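Local coordinates for PilO protein (Pseudomonas aeruginosa, PDB 5UVR) that pairs with PilN at the inner membrane as foundation of the PilM/PilN/PilO/PilP complex needed to assemble functional type IV pili, this piece being its core region, at residues 28-31 with 32-35. Residues are numbered along the deposited sequence; the frame is centred on the assembly and turned at random.
Sequences VAQQ and FYIE
A tight antiparallel beta hairpin brings Val28 against Glu35 and Ala29 against Ile34. Val28 and Glu35 form the hydrogen-bonded pair: Val28 N reaches Glu35 O at 3.0 Å, and Glu35 N returns to Val28 O at 2.9 Å, almost straight (171°). Nearer the turn, Gln30 N donates to Tyr33 O at 2.8 Å. Ile34 CD1 rests on Ala29 CB (3.7 Å) on one face of the hairpin. On the face carrying Val28 and Glu35, Gln30 bends at chi2 (-80°), which turns its amide back toward Glu35 OE2. The bond from Gln30 NE2 to Glu35 OE2 is weak (3.5 Å), and a water, itself weakly held, bridges the same two atoms. Glu35 OE1 is held separately by the dimethylated lysine at position 88. Gln31 CG sits squarely over the Phe32 ring, 3.5 Å from its centroid, a CH-pi contact; the Gln31 amide beyond runs nearly parallel to the ring (5°). Strand 90-92 flanks the second arm through backbone bonds between Ile34 and Arg91, while Tyr90 meets the Tyr33 ring edge-to-face. Together this makes a short antiparallel beta hairpin closed by a type I turn, Gln31 and Phe32 at its two central positions.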
# COMPACT_ATOMS: atom_id res chain seq x y z
N VAL A 28 5.16 -6.00 -13.38
CA VAL A 28 6.39 -6.77 -13.52
C VAL A 28 6.00 -8.21 -13.80
O VAL A 28 5.34 -8.85 -12.98
CB VAL A 28 7.26 -6.69 -12.26
CG1 VAL A 28 8.56 -7.45 -12.45
CG2 VAL A 28 7.54 -5.23 -11.88
N ALA A 29 6.38 -8.72 -14.98
CA ALA A 29 6.06 -10.09 -15.35
C ALA A 29 7.02 -11.05 -14.67
O ALA A 29 8.24 -10.87 -14.73
CB ALA A 29 6.13 -10.28 -16.87
N GLN A 30 6.47 -12.06 -14.00
CA GLN A 30 7.26 -13.19 -13.54
C GLN A 30 6.70 -14.45 -14.20
O GLN A 30 5.65 -14.42 -14.85
CB GLN A 30 7.23 -13.31 -12.01
CG GLN A 30 7.61 -12.04 -11.25
CD GLN A 30 9.10 -11.82 -11.17
OE1 GLN A 30 9.89 -12.62 -11.67
NE2 GLN A 30 9.51 -10.73 -10.53
N GLN A 31 7.42 -15.56 -14.06
CA GLN A 31 7.02 -16.74 -14.83
C GLN A 31 5.66 -17.28 -14.39
O GLN A 31 4.93 -17.83 -15.22
CB GLN A 31 8.09 -17.82 -14.78
CG GLN A 31 8.21 -18.60 -13.49
CD GLN A 31 9.15 -19.78 -13.63
OE1 GLN A 31 8.97 -20.61 -14.52
NE2 GLN A 31 10.14 -19.87 -12.76
N PHE A 32 5.28 -17.10 -13.12
CA PHE A 32 3.99 -17.63 -12.67
C PHE A 32 2.93 -16.57 -12.46
O PHE A 32 1.75 -16.91 -12.35
CB PHE A 32 4.16 -18.39 -11.34
CG PHE A 32 5.21 -19.47 -11.39
CD1 PHE A 32 5.11 -20.52 -12.27
CD2 PHE A 32 6.27 -19.43 -10.52
CE1 PHE A 32 6.06 -21.52 -12.30
CE2 PHE A 32 7.24 -20.43 -10.54
CZ PHE A 32 7.13 -21.47 -11.44
N TYR A 33 3.30 -15.29 -12.41
CA TYR A 33 2.29 -14.26 -12.16
C TYR A 33 2.85 -12.92 -12.61
O TYR A 33 4.05 -12.76 -12.79
CB TYR A 33 1.89 -14.21 -10.68
CG TYR A 33 3.06 -14.33 -9.73
CD1 TYR A 33 3.87 -13.24 -9.47
CD2 TYR A 33 3.36 -15.54 -9.11
CE1 TYR A 33 4.95 -13.34 -8.63
CE2 TYR A 33 4.44 -15.65 -8.26
CZ TYR A 33 5.23 -14.54 -8.02
OH TYR A 33 6.31 -14.62 -7.17
N ILE A 34 1.94 -11.96 -12.74
CA ILE A 34 2.26 -10.56 -13.01
C ILE A 34 2.01 -9.78 -11.72
O ILE A 34 0.93 -9.87 -11.14
CB ILE A 34 1.40 -10.01 -14.15
CG1 ILE A 34 1.37 -10.99 -15.33
CG2 ILE A 34 1.88 -8.61 -14.56
CD1 ILE A 34 2.72 -11.26 -15.91
N GLU A 35 3.01 -9.00 -11.29
CA GLU A 35 2.89 -8.16 -10.10
C GLU A 35 2.41 -6.76 -10.50
O GLU A 35 2.87 -6.20 -11.49
CB GLU A 35 4.23 -8.01 -9.38
CG GLU A 35 4.98 -9.30 -9.13
CD GLU A 35 6.33 -9.05 -8.49
OE1 GLU A 35 6.69 -7.87 -8.28
OE2 GLU A 35 7.04 -10.03 -8.18
O HOH W 1 9.40 -8.65 -8.41